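Local structure of TqaA (Penicillium aethiopicum, 5EGF) at residues N71-G76 and N167-L172; L172-S177 and K188-F193. The protein is the C-terminal condensation-like domain of a fungal nonribosomal peptide synthetase and probably helps release the peptide product by macrocyclization. The protein carries 2 engineered substitutions. All coordinates share one frame; numbering follows the deposited sequence.

Both interactions use strand 169-177, the central strand of a five-stranded mixed sheet in this condensation-type domain, and their centres lie 15 Å apart. Along the chain they come in series: interaction 1 pairs 71-76 with 167-172, edge to edge within the sheet, and interaction 2 then carries 172-177 against helix 186-197, which follows the strand. Leu172 belongs to both, pairing with strand 67-75 through its backbone and meeting the helix through its side chain. The two also touch directly where Trp72 CZ2 lies 3.6 Å from Phe190 CD2. The helix thus packs as a second layer on the sheet that interaction 1 helps to build. The connection holds Gly183, which binds phosphopantetheine in another structure of this protein.

Interaction 1: residues N71-G76 and N167-L172; sequences NWTIKG and NEHVVL
With Lys75 CG beside its own backbone N (chi1 -65°) and the His169 imidazole next to its own carbonyl carbon (chi1 174°), the lysine chain comes over the ring; their non-hydrogen-bonded antiparallel pairing already sets both on one face. Lys75 CE sits over the centre of the ring, 4.0 Å from the His169 centroid and 13° off its normal, a CH-pi contact. Lower down, Lys75 CG touches His169 CD2 at 4.0 Å. Two residues earlier on the same strand and face, Thr73 CG2 comes obliquely to His169 NE2 at 3.8 Å. An asparagine in place of His169 would probably leave Lys75 CE without a ring to lie on and open a gap beside Thr73 CG2.

Beneath these groups, Trp72 and Leu172 exchange two nearly straight hydrogen bonds, the shorter from Trp72 N to Leu172 O at 2.7 Å, in the carbonyl plane. Ile74 and Val170 do likewise, with Ile74 N to Val170 O at 2.8 Å. The ladder ends more loosely at Gly76 N to Glu168 O, 3.1 Å, where the donor stands above the carbonyl plane. Any CB on Gly76 would collide with the carbonyl oxygen of Lys75.

On the buried apolar face, Ile74 CD1 packs on Leu172 CB at 4.1 Å, and Val418 of strand 417-425 adjoins both Trp72 and Ile74. The other face is mixed: Pro132 and Met133 of helix 132-144 cover part of it, including buried Val171, and exposure is greatest at Lys75. There Lys75 NZ stays 4.8 Å from His169 NE2, and the lysine contributes its methylenes rather than its charge.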
ATOM      1  N   ASN C  71      21.109 -10.804  30.325  1.00 46.66           N
ATOM      2  CA  ASN C  71      20.488 -12.043  30.781  1.00 45.63           C
ATOM      3  C   ASN C  71      21.462 -13.192  30.944  1.00 46.85           C
ATOM      4  O   ASN C  71      22.206 -13.550  30.024  1.00 48.57           O
ATOM      5  CB  ASN C  71      19.369 -12.458  29.834  1.00 43.39           C
ATOM      6  CG  ASN C  71      18.530 -11.288  29.388  1.00 44.63           C
ATOM      7  OD1 ASN C  71      18.217 -10.395  30.184  1.00 43.04           O
ATOM      8  ND2 ASN C  71      18.176 -11.268  28.101  1.00 46.52           N
ATOM      9  N   TRP C  72      21.436 -13.774  32.131  1.00 43.73           N
ATOM     10  CA  TRP C  72      22.278 -14.911  32.461  1.00 47.68           C
ATOM     11  C   TRP C  72      21.448 -16.176  32.713  1.00 46.57           C
ATOM     12  O   TRP C  72      20.642 -16.239  33.651  1.00 50.14           O
ATOM     13  CB  TRP C  72      23.136 -14.562  33.673  1.00 47.65           C
ATOM     14  CG  TRP C  72      24.071 -13.404  33.399  1.00 48.24           C
ATOM     15  CD1 TRP C  72      23.849 -12.079  33.671  1.00 46.13           C
ATOM     16  CD2 TRP C  72      25.365 -13.474  32.782  1.00 47.08           C
ATOM     17  NE1 TRP C  72      24.926 -11.327  33.268  1.00 46.72           N
ATOM     18  CE2 TRP C  72      25.872 -12.158  32.724  1.00 46.76           C
ATOM     19  CE3 TRP C  72      26.144 -14.520  32.276  1.00 47.63           C
ATOM     20  CZ2 TRP C  72      27.126 -11.866  32.193  1.00 46.47           C
ATOM     21  CZ3 TRP C  72      27.389 -14.222  31.745  1.00 50.12           C
ATOM     22  CH2 TRP C  72      27.864 -12.906  31.707  1.00 48.17           C
ATOM     23  N   THR C  73      21.634 -17.169  31.850  1.00 45.42           N
ATOM     24  CA  THR C  73      21.007 -18.475  32.028  1.00 50.09           C
ATOM     25  C   THR C  73      21.894 -19.325  32.933  1.00 50.26           C
ATOM     26  O   THR C  73      23.039 -19.625  32.578  1.00 50.21           O
ATOM     27  CB  THR C  73      20.792 -19.207  30.674  1.00 52.23           C
ATOM     28  OG1 THR C  73      19.956 -18.419  29.818  1.00 47.93           O
ATOM     29  CG2 THR C  73      20.132 -20.557  30.895  1.00 52.72           C
ATOM     30  N   ILE C  74      21.359 -19.704  34.094  1.00 52.41           N
ATOM     31  CA  ILE C  74      22.099 -20.475  35.099  1.00 53.22           C
ATOM     32  C   ILE C  74      21.532 -21.880  35.292  1.00 53.95           C
ATOM     33  O   ILE C  74      20.405 -22.041  35.771  1.00 54.68           O
ATOM     34  CB  ILE C  74      22.095 -19.757  36.465  1.00 51.99           C
ATOM     35  CG1 ILE C  74      22.895 -18.449  36.391  1.00 50.41           C
ATOM     36  CG2 ILE C  74      22.645 -20.672  37.544  1.00 52.03           C
ATOM     37  CD1 ILE C  74      22.235 -17.275  37.098  1.00 49.62           C
ATOM     38  N   LYS C  75      22.315 -22.889  34.921  1.00 54.45           N
ATOM     39  CA  LYS C  75      21.902 -24.285  35.077  1.00 53.88           C
ATOM     40  C   LYS C  75      22.846 -25.052  36.003  1.00 56.66           C
ATOM     41  O   LYS C  75      24.061 -25.075  35.777  1.00 55.33           O
ATOM     42  CB  LYS C  75      21.875 -24.982  33.718  1.00 49.39           C
ATOM     43  CG  LYS C  75      20.852 -24.436  32.745  1.00 52.00           C
ATOM     44  CD  LYS C  75      20.921 -25.167  31.419  1.00 47.57           C
ATOM     45  CE  LYS C  75      19.956 -24.567  30.414  1.00 60.02           C
ATOM     46  NZ  LYS C  75      20.630 -24.359  29.095  1.00 62.65           N
ATOM     47  N   GLY C  76      22.284 -25.691  37.031  1.00 53.18           N
ATOM     48  CA  GLY C  76      23.081 -26.418  38.012  1.00 53.77           C
ATOM     49  C   GLY C  76      22.407 -26.680  39.354  1.00 56.00           C
ATOM     50  O   GLY C  76      21.363 -26.100  39.670  1.00 54.27           O
ATOM     51  N   ASN C 167      14.379 -25.094  40.645  1.00 67.33           N
ATOM     52  CA  ASN C 167      15.453 -24.084  40.715  1.00 64.82           C
ATOM     53  C   ASN C 167      16.843 -24.551  40.261  1.00 65.47           C
ATOM     54  O   ASN C 167      17.859 -24.153  40.848  1.00 66.70           O
ATOM     55  CB  ASN C 167      15.547 -23.458  42.114  1.00 63.67           C
ATOM     56  CG  ASN C 167      14.279 -22.720  42.519  1.00 67.56           C
ATOM     57  OD1 ASN C 167      14.182 -22.208  43.636  1.00 68.73           O
ATOM     58  ND2 ASN C 167      13.298 -22.669  41.622  1.00 68.53           N
ATOM     59  N   GLU C 168      16.886 -25.376  39.217  1.00 66.46           N
ATOM     60  CA  GLU C 168      18.149 -25.860  38.671  1.00 68.95           C
ATOM     61  C   GLU C 168      18.322 -25.335  37.257  1.00 68.28           C
ATOM     62  O   GLU C 168      19.217 -25.748  36.519  1.00 67.82           O
ATOM     63  CB  GLU C 168      18.186 -27.384  38.684  1.00 70.80           C
ATOM     64  CG  GLU C 168      17.583 -27.979  39.940  1.00 73.95           C
ATOM     65  CD  GLU C 168      18.310 -29.217  40.407  1.00 82.26           C
ATOM     66  OE1 GLU C 168      18.466 -30.161  39.598  1.00 76.26           O
ATOM     67  OE2 GLU C 168      18.724 -29.237  41.591  1.00 85.99           O
ATOM     68  N   HIS C 169      17.443 -24.412  36.892  1.00 58.60           N
ATOM     69  CA  HIS C 169      17.524 -23.721  35.619  1.00 59.51           C
ATOM     70  C   HIS C 169      16.850 -22.374  35.759  1.00 60.60           C
ATOM     71  O   HIS C 169      15.624 -22.280  35.755  1.00 60.09           O
ATOM     72  CB  HIS C 169      16.839 -24.519  34.523  1.00 57.62           C
ATOM     73  CG  HIS C 169      16.767 -23.798  33.217  1.00 58.04           C
ATOM     74  ND1 HIS C 169      16.045 -24.270  32.141  1.00 61.23           N
ATOM     75  CD2 HIS C 169      17.325 -22.634  32.813  1.00 57.33           C
ATOM     76  CE1 HIS C 169      16.167 -23.430  31.128  1.00 60.36           C
ATOM     77  NE2 HIS C 169      16.937 -22.427  31.512  1.00 58.16           N
ATOM     78  N   VAL C 170      17.649 -21.324  35.878  1.00 68.20           N
ATOM     79  CA  VAL C 170      17.092 -20.005  36.121  1.00 67.55           C
ATOM     80  C   VAL C 170      17.612 -18.996  35.107  1.00 64.85           C
ATOM     81  O   VAL C 170      18.642 -19.217  34.472  1.00 68.48           O
ATOM     82  CB  VAL C 170      17.429 -19.536  37.540  1.00 64.29           C
ATOM     83  CG1 VAL C 170      16.595 -18.330  37.919  1.00 67.02           C
ATOM     84  CG2 VAL C 170      17.194 -20.662  38.528  1.00 68.47           C
ATOM     85  N   VAL C 171      16.887 -17.895  34.946  1.00 48.19           N
ATOM     86  CA  VAL C 171      17.432 -16.761  34.220  1.00 49.30           C
ATOM     87  C   VAL C 171      17.510 -15.550  35.131  1.00 50.59           C
ATOM     88  O   VAL C 171      16.539 -15.198  35.826  1.00 49.98           O
ATOM     89  CB  VAL C 171      16.661 -16.437  32.929  1.00 48.08           C
ATOM     90  CG1 VAL C 171      17.299 -15.240  32.210  1.00 41.64           C
ATOM     91  CG2 VAL C 171      16.645 -17.658  32.013  1.00 45.83           C
ATOM     92  N   LEU C 172      18.692 -14.942  35.157  1.00 53.47           N
ATOM     93  CA  LEU C 172      18.889 -13.709  35.894  1.00 55.43           C
ATOM     94  C   LEU C 172      18.962 -12.587  34.862  1.00 53.42           C
ATOM     95  O   LEU C 172      19.737 -12.667  33.899  1.00 52.69           O
ATOM     96  CB  LEU C 172      20.202 -13.781  36.683  1.00 53.83           C
ATOM     97  CG  LEU C 172      20.535 -12.726  37.737  1.00 54.82           C
ATOM     98  CD1 LEU C 172      21.858 -12.042  37.399  1.00 57.72           C
ATOM     99  CD2 LEU C 172      19.415 -11.721  37.868  1.00 48.98           C
TER
HETATM  100  O   HOH W   1      20.220 -25.201  42.141  1.00 81.35           O

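Interaction 2: residues L172-S177 and K188-F193; sequences LTIQIS and KLFSDF
Two phenyl rings of the helix, Phe193 and Phe190, each receive one methyl group from the strand, and both methyls come in obliquely. Leu172 CD1 touches the far end of the Phe193 ring, 3.8 Å from CZ and 4.1 Å from CE2 of that ring, the leucine and the phenyl reaching for each other from the two layers. A first torsion of -175° extends Phe193 away from its helix, which is how CZ gets so near the strand. Ile174 CD1 meets Phe190 at CE1, 4.2 Å away. The Phe190 ring also makes edge-to-face contacts with Trp72 and Tyr70 of strand 67-75, which probably help to hold its tilt.

Beyond the rings, toward Ile176, the contact is aliphatic. Ile174 CD1 lies 4.2 Å from Leu189 CD2 as the two side chains pass alongside, heading opposite ways. With chi1 of -55°, Ile174 places CG1 beside its backbone N, and this branch carries the methyl that serves both Leu189 and Phe190. Farther along, Ile176 CD1 reaches Leu189 CD1 at a looser 4.4 Å.

No hydrogen bond crosses this interface. Leu172, Ile174 and Ile176 alternate along the strand onto the face toward the helix, and Leu189 and Phe193, one helical turn apart, answer them. The short axes stay 12.3 Å apart and run at 139°, a spacing that leaves room for both layers of large side chains. Away from the strand, Asp192 OD2 forms a salt bridge with Arg94 and a hydrogen bond with His95.

This is the helix-on-sheet packing of the chloramphenicol acetyltransferase-like fold shared by condensation domains. The strand ends at Ser177, the first residue of an SHxxxDG form of the family's HHxxxDG motif, whose final glycine is Gly183. The side chain of Phe190 is about 10 Å from that of Gly183, which binds phosphopantetheine in another structure of this protein; the cofactor is not bound to this chain.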
ATOM      1  N   LEU C 172      18.692 -14.942  35.157  1.00 53.47           N
ATOM      2  CA  LEU C 172      18.889 -13.709  35.894  1.00 55.43           C
ATOM      3  C   LEU C 172      18.962 -12.587  34.862  1.00 53.42           C
ATOM      4  O   LEU C 172      19.737 -12.667  33.899  1.00 52.69           O
ATOM      5  CB  LEU C 172      20.202 -13.781  36.683  1.00 53.83           C
ATOM      6  CG  LEU C 172      20.535 -12.726  37.737  1.00 54.82           C
ATOM      7  CD1 LEU C 172      21.858 -12.042  37.399  1.00 57.72           C
ATOM      8  CD2 LEU C 172      19.415 -11.721  37.868  1.00 48.98           C
ATOM      9  N   THR C 173      18.154 -11.548  35.021  1.00 48.77           N
ATOM     10  CA  THR C 173      18.286 -10.438  34.093  1.00 44.73           C
ATOM     11  C   THR C 173      18.589  -9.141  34.807  1.00 46.41           C
ATOM     12  O   THR C 173      17.964  -8.796  35.821  1.00 45.24           O
ATOM     13  CB  THR C 173      17.042 -10.239  33.202  1.00 45.72           C
ATOM     14  OG1 THR C 173      16.067  -9.474  33.912  1.00 46.31           O
ATOM     15  CG2 THR C 173      16.456 -11.577  32.745  1.00 41.86           C
ATOM     16  N   ILE C 174      19.551  -8.408  34.261  1.00 42.47           N
ATOM     17  CA  ILE C 174      19.870  -7.090  34.792  1.00 41.24           C
ATOM     18  C   ILE C 174      19.443  -6.044  33.771  1.00 37.15           C
ATOM     19  O   ILE C 174      19.943  -6.031  32.640  1.00 38.78           O
ATOM     20  CB  ILE C 174      21.376  -6.981  35.083  1.00 40.76           C
ATOM     21  CG1 ILE C 174      21.801  -8.117  36.015  1.00 44.28           C
ATOM     22  CG2 ILE C 174      21.711  -5.625  35.658  1.00 39.54           C
ATOM     23  CD1 ILE C 174      23.274  -8.430  35.979  1.00 44.68           C
ATOM     24  N   GLN C 175      18.500  -5.187  34.135  1.00 36.56           N
ATOM     25  CA  GLN C 175      18.118  -4.104  33.230  1.00 37.92           C
ATOM     26  C   GLN C 175      18.874  -2.803  33.565  1.00 40.92           C
ATOM     27  O   GLN C 175      19.151  -2.526  34.734  1.00 35.13           O
ATOM     28  CB  GLN C 175      16.603  -3.886  33.247  1.00 40.09           C
ATOM     29  CG  GLN C 175      15.818  -5.013  32.627  1.00 39.30           C
ATOM     30  CD  GLN C 175      14.326  -4.746  32.584  1.00 41.27           C
ATOM     31  OE1 GLN C 175      13.855  -3.665  32.952  1.00 42.49           O
ATOM     32  NE2 GLN C 175      13.570  -5.743  32.154  1.00 40.26           N
ATOM     33  N   ILE C 176      19.204  -2.002  32.550  1.00 40.22           N
ATOM     34  CA  ILE C 176      20.030  -0.818  32.793  1.00 42.26           C
ATOM     35  C   ILE C 176      20.014   0.171  31.632  1.00 40.43           C
ATOM     36  O   ILE C 176      19.963  -0.225  30.479  1.00 41.63           O
ATOM     37  CB  ILE C 176      21.478  -1.230  33.133  1.00 40.54           C
ATOM     38  CG1 ILE C 176      22.377  -0.009  33.349  1.00 42.64           C
ATOM     39  CG2 ILE C 176      22.067  -2.141  32.055  1.00 39.69           C
ATOM     40  CD1 ILE C 176      23.833  -0.388  33.638  1.00 39.50           C
ATOM     41  N   SER C 177      20.027   1.461  31.936  1.00 47.23           N
ATOM     42  CA  SER C 177      20.197   2.473  30.894  1.00 46.04           C
ATOM     43  C   SER C 177      21.668   2.621  30.497  1.00 45.22           C
ATOM     44  O   SER C 177      22.577   2.436  31.313  1.00 47.94           O
ATOM     45  CB  SER C 177      19.647   3.819  31.348  1.00 45.99           C
ATOM     46  OG  SER C 177      20.030   4.835  30.438  1.00 51.38           O
ATOM     47  N   LYS C 188      33.059  -5.021  34.555  1.00 63.45           N
ATOM     48  CA  LYS C 188      33.290  -4.842  35.974  1.00 61.67           C
ATOM     49  C   LYS C 188      32.008  -5.188  36.739  1.00 64.37           C
ATOM     50  O   LYS C 188      32.058  -5.810  37.806  1.00 64.38           O
ATOM     51  CB  LYS C 188      33.753  -3.411  36.269  1.00 67.71           C
ATOM     52  CG  LYS C 188      34.854  -3.299  37.331  1.00 70.92           C
ATOM     53  CD  LYS C 188      36.154  -3.960  36.865  1.00 74.73           C
ATOM     54  CE  LYS C 188      37.304  -3.736  37.856  1.00 76.61           C
ATOM     55  NZ  LYS C 188      37.913  -5.012  38.350  1.00 79.68           N
ATOM     56  N   LEU C 189      30.862  -4.802  36.181  1.00 52.51           N
ATOM     57  CA  LEU C 189      29.582  -5.040  36.834  1.00 53.46           C
ATOM     58  C   LEU C 189      29.416  -6.544  37.003  1.00 49.28           C
ATOM     59  O   LEU C 189      28.941  -7.021  38.021  1.00 50.11           O
ATOM     60  CB  LEU C 189      28.439  -4.455  35.997  1.00 52.61           C
ATOM     61  CG  LEU C 189      27.029  -4.365  36.593  1.00 49.91           C
ATOM     62  CD1 LEU C 189      26.150  -3.461  35.761  1.00 45.63           C
ATOM     63  CD2 LEU C 189      26.365  -5.731  36.746  1.00 51.83           C
ATOM     64  N   PHE C 190      29.883  -7.283  36.012  1.00 47.16           N
ATOM     65  CA  PHE C 190      29.752  -8.732  35.995  1.00 47.46           C
ATOM     66  C   PHE C 190      30.768  -9.417  36.899  1.00 49.26           C
ATOM     67  O   PHE C 190      30.465 -10.437  37.512  1.00 50.05           O
ATOM     68  CB  PHE C 190      29.896  -9.249  34.559  1.00 41.32           C
ATOM     69  CG  PHE C 190      28.792  -8.787  33.639  1.00 42.34           C
ATOM     70  CD1 PHE C 190      27.562  -8.356  34.166  1.00 40.74           C
ATOM     71  CD2 PHE C 190      28.963  -8.788  32.251  1.00 40.84           C
ATOM     72  CE1 PHE C 190      26.513  -7.933  33.314  1.00 39.07           C
ATOM     73  CE2 PHE C 190      27.919  -8.368  31.394  1.00 39.63           C
ATOM     74  CZ  PHE C 190      26.696  -7.938  31.929  1.00 36.22           C
ATOM     75  N   SER C 191      31.983  -8.883  36.963  1.00 61.54           N
ATOM     76  CA  SER C 191      33.002  -9.483  37.816  1.00 60.82           C
ATOM     77  C   SER C 191      32.711  -9.174  39.281  1.00 60.28           C
ATOM     78  O   SER C 191      33.053  -9.953  40.165  1.00 65.00           O
ATOM     79  CB  SER C 191      34.415  -9.022  37.422  1.00 61.23           C
ATOM     80  OG  SER C 191      34.569  -7.614  37.533  1.00 67.08           O
ATOM     81  N   ASP C 192      32.057  -8.043  39.529  1.00 45.58           N
ATOM     82  CA  ASP C 192      31.682  -7.652  40.881  1.00 46.18           C
ATOM     83  C   ASP C 192      30.521  -8.490  41.384  1.00 49.62           C
ATOM     84  O   ASP C 192      30.590  -9.053  42.472  1.00 49.07           O
ATOM     85  CB  ASP C 192      31.366  -6.155  40.950  1.00 44.97           C
ATOM     86  CG  ASP C 192      32.627  -5.300  40.970  1.00 49.39           C
ATOM     87  OD1 ASP C 192      33.723  -5.850  40.712  1.00 46.54           O
ATOM     88  OD2 ASP C 192      32.524  -4.085  41.244  1.00 50.50           O
ATOM     89  N   PHE C 193      29.459  -8.575  40.588  1.00 51.88           N
ATOM     90  CA  PHE C 193      28.343  -9.453  40.901  1.00 53.53           C
ATOM     91  C   PHE C 193      28.826 -10.856  41.266  1.00 56.42           C
ATOM     92  O   PHE C 193      28.533 -11.362  42.348  1.00 59.33           O
ATOM     93  CB  PHE C 193      27.370  -9.549  39.718  1.00 53.59           C
ATOM     94  CG  PHE C 193      26.127 -10.342  40.029  1.00 55.26           C
ATOM     95  CD1 PHE C 193      26.154 -11.727  40.004  1.00 53.53           C
ATOM     96  CD2 PHE C 193      24.935  -9.701  40.358  1.00 54.96           C
ATOM     97  CE1 PHE C 193      25.012 -12.465  40.299  1.00 53.74           C
ATOM     98  CE2 PHE C 193      23.795 -10.430  40.652  1.00 52.75           C
ATOM     99  CZ  PHE C 193      23.834 -11.818  40.622  1.00 54.69           C
TER